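Spermidine/putrescine ABC transporter, periplasmic binding protein (Treponema pallidum, PDB 2V84) probably binds polyamines such as spermidine and putrescine, acting as the lipoprotein receptor that serves an ABC transporter. Local coordinates at residues Asp62-Leu67 and Gly81-Ile86; Ser85-Lys88 and Leu92-Lys95; Pro126-Ala131 and Ala286-Thr291; Leu177-Asn182 and Leu189-Ile194; Phe227-Phe232 and Phe292-Thr297. All coordinates share one frame; numbering follows the deposited sequence.

Contact 1 (Asp62-Leu67 and Gly81-Ile86)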
# COMPACT_ATOMS: atom_id res chain seq x y z
N ASP A 62 4.41 13.54 1.22
CA ASP A 62 5.72 14.06 0.80
C ASP A 62 5.88 14.11 -0.74
O ASP A 62 6.35 15.11 -1.30
CB ASP A 62 6.82 13.17 1.38
CG ASP A 62 7.10 13.45 2.85
OD1 ASP A 62 6.69 14.52 3.36
OD2 ASP A 62 7.73 12.58 3.50
N MET A 63 5.52 13.01 -1.40
CA MET A 63 5.47 12.94 -2.85
C MET A 63 4.62 14.06 -3.37
O MET A 63 5.04 14.78 -4.29
CB MET A 63 4.85 11.61 -3.29
CG MET A 63 4.55 11.51 -4.78
SD MET A 63 2.98 12.24 -5.35
CE MET A 63 1.83 11.11 -4.55
N PHE A 64 3.42 14.20 -2.80
CA PHE A 64 2.45 15.17 -3.29
C PHE A 64 3.05 16.55 -3.25
O PHE A 64 2.89 17.33 -4.19
CB PHE A 64 1.15 15.11 -2.47
CG PHE A 64 0.12 16.10 -2.90
CD1 PHE A 64 -0.82 15.77 -3.88
CD2 PHE A 64 0.10 17.39 -2.36
CE1 PHE A 64 -1.77 16.69 -4.30
CE2 PHE A 64 -0.85 18.33 -2.78
CZ PHE A 64 -1.78 17.98 -3.75
N ALA A 65 3.76 16.85 -2.15
CA ALA A 65 4.40 18.15 -1.92
C ALA A 65 5.37 18.55 -3.01
O ALA A 65 5.46 19.72 -3.37
CB ALA A 65 5.10 18.15 -0.60
N LYS A 66 6.13 17.58 -3.52
CA LYS A 66 7.07 17.87 -4.60
C LYS A 66 6.36 18.12 -5.91
O LYS A 66 6.85 18.87 -6.77
CB LYS A 66 8.08 16.73 -4.73
CG LYS A 66 9.48 17.19 -5.07
CD LYS A 66 10.45 16.45 -4.19
CE LYS A 66 11.84 16.44 -4.77
NZ LYS A 66 12.65 15.37 -4.11
N LEU A 67 5.19 17.50 -6.07
CA LEU A 67 4.41 17.58 -7.30
C LEU A 67 3.29 18.63 -7.23
O LEU A 67 2.54 18.82 -8.19
CB LEU A 67 3.85 16.20 -7.66
CG LEU A 67 4.81 15.26 -8.40
CD1 LEU A 67 6.00 14.83 -7.56
CD2 LEU A 67 4.04 14.05 -8.89
N GLY A 81 -4.44 4.97 -4.59
CA GLY A 81 -5.68 5.29 -5.34
C GLY A 81 -6.34 6.58 -4.89
O GLY A 81 -6.85 7.35 -5.71
N ASP A 82 -6.33 6.83 -3.58
CA ASP A 82 -6.88 8.09 -3.08
C ASP A 82 -6.09 9.29 -3.61
O ASP A 82 -6.68 10.31 -3.99
CB ASP A 82 -7.03 8.10 -1.54
CG ASP A 82 -5.78 7.65 -0.81
OD1 ASP A 82 -5.03 6.80 -1.34
OD2 ASP A 82 -5.55 8.14 0.32
N PHE A 83 -4.77 9.17 -3.67
CA PHE A 83 -3.95 10.26 -4.22
C PHE A 83 -4.01 10.37 -5.74
O PHE A 83 -3.79 11.46 -6.27
CB PHE A 83 -2.50 10.16 -3.74
CG PHE A 83 -2.30 10.74 -2.38
CD1 PHE A 83 -2.59 9.98 -1.25
CD2 PHE A 83 -1.87 12.06 -2.22
CE1 PHE A 83 -2.43 10.53 0.02
CE2 PHE A 83 -1.70 12.61 -0.94
CZ PHE A 83 -1.99 11.83 0.17
N VAL A 84 -4.33 9.29 -6.45
CA VAL A 84 -4.58 9.48 -7.90
C VAL A 84 -5.82 10.37 -8.12
O VAL A 84 -5.80 11.31 -8.97
CB VAL A 84 -4.67 8.16 -8.68
CG1 VAL A 84 -5.06 8.42 -10.15
CG2 VAL A 84 -3.32 7.44 -8.64
N SER A 85 -6.88 10.09 -7.37
CA SER A 85 -8.13 10.83 -7.48
C SER A 85 -7.97 12.30 -7.08
O SER A 85 -8.41 13.21 -7.80
CB SER A 85 -9.23 10.12 -6.70
OG SER A 85 -10.43 10.90 -6.62
N ILE A 86 -7.33 12.54 -5.94
CA ILE A 86 -6.97 13.90 -5.49
C ILE A 86 -6.20 14.66 -6.56
O ILE A 86 -6.53 15.82 -6.87
CB ILE A 86 -6.10 13.88 -4.17
CG1 ILE A 86 -6.94 13.43 -2.96
CG2 ILE A 86 -5.47 15.24 -3.90
CD1 ILE A 86 -6.11 12.86 -1.78
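F64 of helix 60-67 and F83 of helix 81-89 meet at the middle of this contact, their side chains crossing at about a right angle. The CB of F64 lies 4.1 Å from CE2 of F83, and the near sides of the rings come together obliquely. F64 has CG anti to its backbone N (chi1 179°), which carries the ring across the gap and on to the next turn of the partner helix, where CE1 stands 4.0 Å from CG2 of I86. I86 also works within its own helix: its CD1 lies over the centre of one face of the F83 ring, 4.3 Å above the plane, and backs the ring where F64 reaches it. These three side chains make up the denser part. The M63 end is looser, with CE no nearer than 4.5 Å to CD2 of F83. No hydrogen bond crosses the contact; the segment axes stay 11.9 Å apart and only 146 Å² is buried. On the far side of helix 60-67, D62, A65 and K66 face solvent, and the amine of K66 bonds to the hydroxyl of Y74. F83 also borders the predicted ligand site: its side chain is about 7 Å from that of R167, a predicted spermidine ligand, and about 6 Å from a bound MES molecule. The two helices run nearly the same way, 21° apart. Each follows a strand of one parallel sheet (51-57 and 76-77, flanking 26-32), the alpha/beta layering of a periplasmic solute-binding protein.

Contact 2 (Ser85-Lys88 and Leu92-Lys95)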
# COMPACT_ATOMS: atom_id res chain seq x y z
N SER A 85 -6.88 10.09 -7.37
CA SER A 85 -8.13 10.83 -7.48
C SER A 85 -7.97 12.30 -7.08
O SER A 85 -8.41 13.21 -7.80
CB SER A 85 -9.23 10.12 -6.70
OG SER A 85 -10.43 10.90 -6.62
N ILE A 86 -7.33 12.54 -5.94
CA ILE A 86 -6.97 13.90 -5.49
C ILE A 86 -6.20 14.66 -6.56
O ILE A 86 -6.53 15.82 -6.87
CB ILE A 86 -6.10 13.88 -4.17
CG1 ILE A 86 -6.94 13.43 -2.96
CG2 ILE A 86 -5.47 15.24 -3.90
CD1 ILE A 86 -6.11 12.86 -1.78
N MET A 87 -5.18 14.01 -7.12
CA MET A 87 -4.28 14.67 -8.08
C MET A 87 -4.91 14.90 -9.45
O MET A 87 -4.55 15.86 -10.14
CB MET A 87 -2.97 13.91 -8.23
CG MET A 87 -2.13 13.93 -6.96
SD MET A 87 -0.89 12.64 -7.07
CE MET A 87 0.51 13.67 -7.44
N LYS A 88 -5.83 14.03 -9.84
CA LYS A 88 -6.65 14.28 -11.04
C LYS A 88 -7.49 15.56 -10.92
O LYS A 88 -7.53 16.38 -11.84
CB LYS A 88 -7.55 13.07 -11.34
CG LYS A 88 -6.93 12.07 -12.30
CD LYS A 88 -7.78 10.82 -12.42
CE LYS A 88 -8.94 11.02 -13.38
NZ LYS A 88 -9.50 9.69 -13.77
N LEU A 92 -2.92 17.58 -11.67
CA LEU A 92 -1.49 17.42 -11.46
C LEU A 92 -0.82 16.37 -12.33
O LEU A 92 0.41 16.24 -12.31
CB LEU A 92 -1.20 17.13 -9.99
CG LEU A 92 -0.75 18.28 -9.09
CD1 LEU A 92 -1.40 19.61 -9.45
CD2 LEU A 92 -1.02 17.91 -7.65
N LEU A 93 -1.64 15.65 -13.11
CA LEU A 93 -1.20 14.46 -13.83
C LEU A 93 -1.45 14.59 -15.32
O LEU A 93 -2.40 15.27 -15.74
CB LEU A 93 -1.93 13.21 -13.29
CG LEU A 93 -1.73 12.92 -11.79
CD1 LEU A 93 -2.47 11.66 -11.39
CD2 LEU A 93 -0.24 12.82 -11.46
N GLU A 94 -0.61 13.93 -16.12
CA GLU A 94 -0.76 13.98 -17.59
C GLU A 94 -1.43 12.74 -18.09
O GLU A 94 -1.27 11.69 -17.48
CB GLU A 94 0.60 14.10 -18.27
CG GLU A 94 1.30 15.39 -17.90
CD GLU A 94 2.46 15.73 -18.79
OE1 GLU A 94 2.89 14.86 -19.57
OE2 GLU A 94 2.95 16.87 -18.72
N LYS A 95 -2.22 12.89 -19.16
CA LYS A 95 -2.82 11.72 -19.82
C LYS A 95 -1.73 10.76 -20.28
O LYS A 95 -0.67 11.18 -20.74
CB LYS A 95 -3.73 12.15 -21.00
CG LYS A 95 -5.01 12.86 -20.53
CD LYS A 95 -5.99 13.11 -21.69
CE LYS A 95 -7.25 13.84 -21.19
NZ LYS A 95 -8.19 14.07 -22.32
O HOH W 1 -4.90 15.63 -13.98
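M87, near the end of helix 81-89, meets L92 and L93 where the chain turns back into the short strand 93-94, a helix-turn-strand connection whose strand pairs antiparallel with 262-263. Apolar packing does most of the work. The CB of M87 touches CG of L93 at 3.9 Å and CB of L92 at 4.1 Å, so a single methylene is shared by two successive leucines. Further out, the thioether bends at chi3 (104°), bringing CE to 4.2 Å from CD2 of L93; both leucine side chains cross that of M87 at about a right angle. This buried group continues toward helix 60-67, with M63, F64 and L67 touching M87 and F64 touching L92. The charged end of K88 leads away, to a salt bridge with D118. Among backbone groups, a water gives a hydrogen bond to O of L93 at 3.1 Å and a weak, long one to O of K88, loosely tying helix end to strand. The direct link is the amide of L92, whose N lies 2.8 Å from O of M87, five residues back; the N-H points almost straight at the oxygen (173°) and approaches nearly along the C=O axis.

Contact 3 (Pro126-Ala131 and Ala286-Thr291)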
# COMPACT_ATOMS: atom_id res chain seq x y z
N PRO A 126 -2.04 0.68 -12.93
CA PRO A 126 -1.73 -0.02 -11.67
C PRO A 126 -0.31 -0.56 -11.55
O PRO A 126 0.22 -1.14 -12.50
CB PRO A 126 -2.72 -1.20 -11.67
CG PRO A 126 -3.87 -0.68 -12.44
CD PRO A 126 -3.29 0.18 -13.53
N TYR A 127 0.26 -0.41 -10.36
CA TYR A 127 1.61 -0.84 -10.04
C TYR A 127 1.53 -2.08 -9.12
O TYR A 127 2.21 -3.08 -9.35
CB TYR A 127 2.29 0.33 -9.32
CG TYR A 127 3.74 0.17 -9.01
CD1 TYR A 127 4.17 -0.62 -7.95
CD2 TYR A 127 4.70 0.87 -9.75
CE1 TYR A 127 5.50 -0.75 -7.66
CE2 TYR A 127 6.05 0.74 -9.46
CZ TYR A 127 6.44 -0.06 -8.43
OH TYR A 127 7.79 -0.18 -8.12
N TYR A 128 0.69 -2.01 -8.09
CA TYR A 128 0.53 -3.13 -7.18
C TYR A 128 -0.72 -2.91 -6.35
O TYR A 128 -1.08 -1.78 -6.10
CB TYR A 128 1.81 -3.38 -6.30
CG TYR A 128 1.60 -4.57 -5.39
CD1 TYR A 128 1.46 -5.85 -5.93
CD2 TYR A 128 1.48 -4.41 -4.01
CE1 TYR A 128 1.21 -6.94 -5.12
CE2 TYR A 128 1.21 -5.50 -3.20
CZ TYR A 128 1.08 -6.75 -3.76
OH TYR A 128 0.83 -7.82 -2.94
N LEU A 129 -1.39 -3.99 -5.97
CA LEU A 129 -2.56 -3.93 -5.10
C LEU A 129 -2.29 -4.89 -3.96
O LEU A 129 -2.00 -6.06 -4.20
CB LEU A 129 -3.81 -4.39 -5.87
CG LEU A 129 -5.20 -4.26 -5.22
CD1 LEU A 129 -6.23 -4.17 -6.29
CD2 LEU A 129 -5.50 -5.44 -4.27
N GLY A 130 -2.37 -4.41 -2.72
CA GLY A 130 -2.18 -5.33 -1.57
C GLY A 130 -2.96 -4.78 -0.39
O GLY A 130 -3.86 -3.96 -0.56
N ALA A 131 -2.61 -5.24 0.80
CA ALA A 131 -3.27 -4.72 2.00
C ALA A 131 -2.36 -4.95 3.17
O ALA A 131 -1.62 -5.95 3.23
CB ALA A 131 -4.62 -5.41 2.24
N ALA A 286 7.04 -10.37 -12.27
CA ALA A 286 7.25 -11.47 -11.33
C ALA A 286 8.47 -11.24 -10.46
O ALA A 286 8.43 -11.53 -9.27
CB ALA A 286 7.33 -12.78 -12.05
N GLU A 287 9.55 -10.71 -11.03
CA GLU A 287 10.74 -10.35 -10.24
C GLU A 287 10.43 -9.28 -9.19
O GLU A 287 10.98 -9.30 -8.08
CB GLU A 287 11.91 -9.94 -11.14
CG GLU A 287 13.13 -9.36 -10.41
CD GLU A 287 14.25 -8.95 -11.34
OE1 GLU A 287 14.40 -9.59 -12.39
OE2 GLU A 287 14.99 -7.99 -11.04
N PHE A 288 9.55 -8.34 -9.55
CA PHE A 288 9.05 -7.34 -8.61
C PHE A 288 8.30 -8.00 -7.45
O PHE A 288 8.58 -7.72 -6.28
CB PHE A 288 8.15 -6.32 -9.32
CG PHE A 288 7.25 -5.54 -8.38
CD1 PHE A 288 7.79 -4.67 -7.43
CD2 PHE A 288 5.87 -5.69 -8.45
CE1 PHE A 288 6.97 -3.96 -6.57
CE2 PHE A 288 5.04 -4.98 -7.58
CZ PHE A 288 5.59 -4.12 -6.64
N LEU A 289 7.36 -8.89 -7.76
CA LEU A 289 6.55 -9.53 -6.74
C LEU A 289 7.38 -10.39 -5.80
O LEU A 289 7.18 -10.37 -4.58
CB LEU A 289 5.45 -10.38 -7.37
CG LEU A 289 4.46 -9.62 -8.25
CD1 LEU A 289 3.61 -10.62 -9.02
CD2 LEU A 289 3.58 -8.64 -7.45
N ASP A 290 8.33 -11.11 -6.38
CA ASP A 290 9.19 -12.04 -5.65
C ASP A 290 10.12 -11.32 -4.69
O ASP A 290 10.58 -11.90 -3.70
CB ASP A 290 10.06 -12.82 -6.62
CG ASP A 290 9.32 -13.94 -7.32
OD1 ASP A 290 8.16 -14.23 -6.99
OD2 ASP A 290 9.93 -14.55 -8.21
N THR A 291 10.44 -10.06 -5.01
CA THR A 291 11.30 -9.24 -4.18
C THR A 291 10.68 -9.08 -2.79
O THR A 291 11.41 -9.03 -1.80
CB THR A 291 11.58 -7.85 -4.82
OG1 THR A 291 12.38 -8.01 -5.99
CG2 THR A 291 12.33 -6.92 -3.85
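The ring of F288 meets two tyrosine rings, each in an offset edge-to-face pair but with its own part reversed. Y127 turns its edge toward the F288 face, centroids 5.2 Å apart and planes at 80°, with CE1 of Y127 only 3.5 Å from CZ of F288. F288 in turn presents its edge to the face of Y128, the planes at 76°. At that same edge, in the plane of the F288 ring, sits CB of Y128, 3.8 Å from CE2. The first torsion of F288 swings its ring away from the backbone N and out to the strand, the ring end lying between the two tyrosines. L289 adds a methyl beside the cluster, CD2 being 3.7 Å from CE1 of Y128. No hydrogen bond links the two segments, and both phenols find partners beyond them: the OH of Y127 bonds to T36 and that of Y128 to Y312. All four touching residues are buried. A classic beta bulge, in which Y127 and Y128 both face D258 of strand 254-260, is consistent with two consecutive tyrosines reaching one helix. The axes of strand 126-130 and helix 286-291 lie 10.7 Å apart and 36° from parallel. The arrangement is helix-on-sheet packing by an aromatic cluster, with helix 282-292 lying against the long strand 125-137 of the mixed sheet in this solute-binding fold.

Contact 4 (Leu177-Asn182 and Leu189-Ile194)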
# COMPACT_ATOMS: atom_id res chain seq x y z
N LEU A 177 -16.57 -2.13 12.48
CA LEU A 177 -17.94 -1.66 12.78
C LEU A 177 -18.93 -1.80 11.62
O LEU A 177 -20.06 -1.28 11.70
CB LEU A 177 -17.90 -0.20 13.24
CG LEU A 177 -17.14 0.05 14.55
CD1 LEU A 177 -16.72 1.50 14.67
CD2 LEU A 177 -17.98 -0.40 15.74
N GLY A 178 -18.52 -2.47 10.54
CA GLY A 178 -19.41 -2.73 9.41
C GLY A 178 -19.65 -1.51 8.55
O GLY A 178 -20.60 -1.45 7.75
N TYR A 179 -18.77 -0.52 8.70
CA TYR A 179 -18.88 0.72 7.93
C TYR A 179 -17.85 0.78 6.80
O TYR A 179 -16.80 0.13 6.85
CB TYR A 179 -18.72 1.91 8.86
CG TYR A 179 -19.75 1.99 9.97
CD1 TYR A 179 -21.08 1.62 9.74
CD2 TYR A 179 -19.41 2.45 11.24
CE1 TYR A 179 -22.04 1.69 10.74
CE2 TYR A 179 -20.36 2.53 12.25
CZ TYR A 179 -21.67 2.16 11.99
OH TYR A 179 -22.63 2.24 12.98
N ASN A 180 -18.16 1.55 5.76
CA ASN A 180 -17.25 1.67 4.64
C ASN A 180 -15.94 2.33 5.07
O ASN A 180 -15.98 3.39 5.72
CB ASN A 180 -17.88 2.46 3.49
CG ASN A 180 -17.19 2.20 2.18
OD1 ASN A 180 -16.17 2.81 1.88
ND2 ASN A 180 -17.71 1.25 1.42
N VAL A 181 -14.80 1.72 4.73
CA VAL A 181 -13.51 2.32 5.10
C VAL A 181 -13.34 3.72 4.49
O VAL A 181 -12.42 4.46 4.86
CB VAL A 181 -12.25 1.39 4.81
CG1 VAL A 181 -12.52 -0.05 5.24
CG2 VAL A 181 -11.82 1.44 3.39
N ASN A 182 -14.25 4.09 3.58
CA ASN A 182 -14.23 5.41 2.96
C ASN A 182 -15.46 6.24 3.32
O ASN A 182 -15.75 7.22 2.63
CB ASN A 182 -14.15 5.31 1.43
CG ASN A 182 -12.98 4.49 0.96
OD1 ASN A 182 -11.84 4.78 1.31
ND2 ASN A 182 -13.25 3.43 0.20
N LEU A 189 -17.70 7.84 11.72
CA LEU A 189 -16.32 8.25 12.00
C LEU A 189 -16.05 8.47 13.48
O LEU A 189 -15.02 8.04 13.99
CB LEU A 189 -15.95 9.49 11.18
CG LEU A 189 -15.84 9.22 9.68
CD1 LEU A 189 -15.73 10.50 8.86
CD2 LEU A 189 -14.66 8.29 9.38
N ALA A 190 -16.98 9.15 14.16
CA ALA A 190 -16.90 9.33 15.60
C ALA A 190 -16.89 7.99 16.34
O ALA A 190 -16.14 7.78 17.30
CB ALA A 190 -18.06 10.23 16.09
N GLN A 191 -17.74 7.07 15.88
CA GLN A 191 -17.81 5.72 16.44
C GLN A 191 -16.48 4.97 16.26
O GLN A 191 -15.99 4.31 17.18
CB GLN A 191 -18.92 4.96 15.73
CG GLN A 191 -19.37 3.67 16.41
CD GLN A 191 -20.71 3.18 15.85
OE1 GLN A 191 -21.50 3.98 15.30
NE2 GLN A 191 -20.97 1.88 15.99
N ALA A 192 -15.90 5.10 15.08
CA ALA A 192 -14.59 4.51 14.78
C ALA A 192 -13.50 5.12 15.66
O ALA A 192 -12.65 4.41 16.20
CB ALA A 192 -14.26 4.71 13.30
N ALA A 193 -13.54 6.45 15.82
CA ALA A 193 -12.58 7.13 16.69
C ALA A 193 -12.64 6.64 18.14
O ALA A 193 -11.59 6.48 18.79
CB ALA A 193 -12.79 8.62 16.64
N ILE A 194 -13.85 6.44 18.65
CA ILE A 194 -14.04 5.94 20.01
C ILE A 194 -13.50 4.51 20.13
O ILE A 194 -12.87 4.16 21.13
CB ILE A 194 -15.51 5.99 20.46
CG1 ILE A 194 -15.95 7.45 20.66
CG2 ILE A 194 -15.70 5.19 21.76
CD1 ILE A 194 -17.48 7.67 20.74
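Y179 gives its hydroxyl hydrogen to the amide of Q191 from an unusual quarter: OH lies 3.1 Å from OE1 but stands above the carbonyl plane, 37° out of it, with a C=O...donor angle of 102°, so no lone pair points at it. The flat groups are turned across each other: ring and amide planes are 89° apart, and the amide sits at the ring edge, its CD in the plane of the ring and 3.7 Å from CE2. Q191 runs out extended to this place, its CG opposite the backbone N. Over one face of the same tyrosine ring lies the carbonyl O of L177, 3.5 Å above the centre, a contact made inside the loop itself. Helix 166-176 ends here in a Schellman motif, with G178 at positive phi as the C-prime residue, Y179 N bonding back to L174 O and G178 N to A175 O. The motif turns the chain into the loop that joins this helix to helix 186-200, and the reversal brings L177 and Y179 against the second helix. L177 packs against A192 and the stem of Q191: CD1 is 3.7 Å from CA of A192 and 3.8 Å from CG of Q191, while CD2 lies 3.8 Å from NE2 of Q191, the methyls thus bracketing the start and end of the glutamine side chain. Behind A192, M170 and A173 of helix 166-176 close the packing. Further along the loop, O of V181 accepts a hydrogen bond from R167, one of the predicted spermidine ligands.

Contact 5 (Phe227-Phe232 and Phe292-Thr297); sequences FAEAFF and FGFPST
E229 stands with its carboxylate at the edge of the F294 ring, the two planes 84° apart. OE1 lies near the ring plane and 3.3 Å from CE1 of F294, an approach in which the negative oxygen meets the slightly positive rim of C-H groups and is probably mildly favoured. The glutamate gets there by folding up: CG lies between the backbone N and the carbonyl carbon (chi1 68°), and the chain bends again at chi2 (-87°). F292 meets the near part of the same side chain at a slant. Its CB is 3.8 Å from CB of E229, and CD1 of its ring lies 4.2 Å from CG. The F292 CB also sits over one face of the F294 ring, 3.4 Å above the centre. Packing is close at the backbone, where O of F292 is 3.2 Å from CB of E229; this buried oxygen has no polar partner in the model. A bound MES molecule comes within about 4 Å of the E229 side chain. E229 is in the first turn of helix 228-234, which follows strand 223-226 and rests through A228 and F231 on F245 of strand 243-246; the partner loop leaves helix 282-292, and F294 stacks on Y128 of strand 125-137.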
# COMPACT_ATOMS: atom_id res chain seq x y z
N PHE A 227 2.79 -4.33 7.05
CA PHE A 227 2.92 -5.04 5.79
C PHE A 227 3.72 -6.31 5.93
O PHE A 227 4.77 -6.35 6.56
CB PHE A 227 3.52 -4.14 4.71
CG PHE A 227 2.74 -2.89 4.47
CD1 PHE A 227 1.45 -2.94 3.98
CD2 PHE A 227 3.31 -1.65 4.72
CE1 PHE A 227 0.71 -1.76 3.76
CE2 PHE A 227 2.61 -0.48 4.49
CZ PHE A 227 1.31 -0.53 4.02
N ALA A 228 3.19 -7.36 5.33
CA ALA A 228 3.79 -8.69 5.36
C ALA A 228 5.25 -8.67 4.92
O ALA A 228 6.11 -9.30 5.55
CB ALA A 228 2.99 -9.63 4.48
N GLU A 229 5.54 -7.95 3.84
CA GLU A 229 6.92 -7.89 3.34
C GLU A 229 7.92 -7.33 4.36
O GLU A 229 9.08 -7.72 4.34
CB GLU A 229 6.99 -7.14 1.99
CG GLU A 229 6.70 -5.61 2.04
CD GLU A 229 5.23 -5.26 1.93
OE1 GLU A 229 4.37 -6.16 2.09
OE2 GLU A 229 4.94 -4.07 1.70
N ALA A 230 7.48 -6.42 5.23
CA ALA A 230 8.34 -5.90 6.30
C ALA A 230 8.58 -6.91 7.42
O ALA A 230 9.71 -7.12 7.85
CB ALA A 230 7.78 -4.59 6.85
N PHE A 231 7.51 -7.54 7.92
CA PHE A 231 7.65 -8.55 8.98
C PHE A 231 8.60 -9.65 8.53
O PHE A 231 9.48 -10.09 9.28
CB PHE A 231 6.28 -9.14 9.31
CG PHE A 231 5.35 -8.19 10.02
CD1 PHE A 231 5.62 -7.80 11.33
CD2 PHE A 231 4.20 -7.72 9.40
CE1 PHE A 231 4.77 -6.93 12.01
CE2 PHE A 231 3.33 -6.84 10.08
CZ PHE A 231 3.63 -6.44 11.40
N PHE A 232 8.43 -10.11 7.30
CA PHE A 232 9.18 -11.27 6.86
C PHE A 232 10.61 -10.92 6.43
O PHE A 232 11.50 -11.73 6.60
CB PHE A 232 8.41 -12.03 5.78
CG PHE A 232 7.20 -12.77 6.31
CD1 PHE A 232 7.35 -14.00 6.95
CD2 PHE A 232 5.92 -12.23 6.18
CE1 PHE A 232 6.25 -14.69 7.45
CE2 PHE A 232 4.80 -12.90 6.68
CZ PHE A 232 4.97 -14.15 7.31
N PHE A 292 9.34 -9.04 -2.73
CA PHE A 292 8.60 -8.74 -1.51
C PHE A 292 7.69 -9.86 -1.00
O PHE A 292 7.07 -9.71 0.06
CB PHE A 292 7.76 -7.47 -1.70
CG PHE A 292 8.55 -6.27 -2.11
CD1 PHE A 292 9.33 -5.59 -1.18
CD2 PHE A 292 8.52 -5.82 -3.43
CE1 PHE A 292 10.08 -4.48 -1.56
CE2 PHE A 292 9.24 -4.71 -3.81
CZ PHE A 292 10.02 -4.04 -2.88
N GLY A 293 7.60 -10.96 -1.74
CA GLY A 293 6.68 -12.04 -1.36
C GLY A 293 5.23 -11.71 -1.65
O GLY A 293 4.33 -12.18 -0.98
N PHE A 294 5.01 -10.87 -2.67
CA PHE A 294 3.69 -10.46 -3.10
C PHE A 294 3.05 -11.50 -4.01
O PHE A 294 3.75 -12.16 -4.78
CB PHE A 294 3.83 -9.19 -3.93
CG PHE A 294 4.19 -7.96 -3.16
CD1 PHE A 294 3.92 -7.83 -1.80
CD2 PHE A 294 4.72 -6.87 -3.86
CE1 PHE A 294 4.22 -6.63 -1.14
CE2 PHE A 294 5.00 -5.67 -3.21
CZ PHE A 294 4.77 -5.55 -1.87
N PRO A 295 1.72 -11.65 -3.92
CA PRO A 295 1.00 -12.45 -4.91
C PRO A 295 0.71 -11.60 -6.13
O PRO A 295 0.79 -10.38 -6.06
CB PRO A 295 -0.31 -12.79 -4.20
CG PRO A 295 -0.55 -11.56 -3.34
CD PRO A 295 0.81 -11.12 -2.88
N SER A 296 0.38 -12.23 -7.25
CA SER A 296 0.10 -11.49 -8.46
C SER A 296 -1.34 -10.99 -8.45
O SER A 296 -2.20 -11.52 -9.15
CB SER A 296 0.40 -12.33 -9.71
OG SER A 296 0.44 -11.53 -10.88
N THR A 297 -1.60 -9.97 -7.65
CA THR A 297 -2.95 -9.38 -7.54
C THR A 297 -3.45 -8.67 -8.79
O THR A 297 -4.65 -8.66 -9.04
CB THR A 297 -3.03 -8.42 -6.35
OG1 THR A 297 -1.94 -7.50 -6.41
CG2 THR A 297 -2.93 -9.19 -5.05

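In space the five contacts form two close pairs and one outlier; along the chain 1 and 2 come first. Contacts 1 and 2, centres 8 Å apart, share helix 81-89, and contact 2 begins on the stretch where contact 1 ends. Contacts 3 and 5, also 8 Å apart, alternate along the chain: helix 282-292 supplies one and its exit loop the other, with L129 O bonded to T297 OG1. Contact 4 stands 24 to 29 Å from all the others (centres), although its segments fall between those of contact 3 in sequence. Contacts 1 and 5 lie on opposite sides of the chain's centre, yet each has a side chain, F83 or E229, near a bound MES, which may mark a pocket.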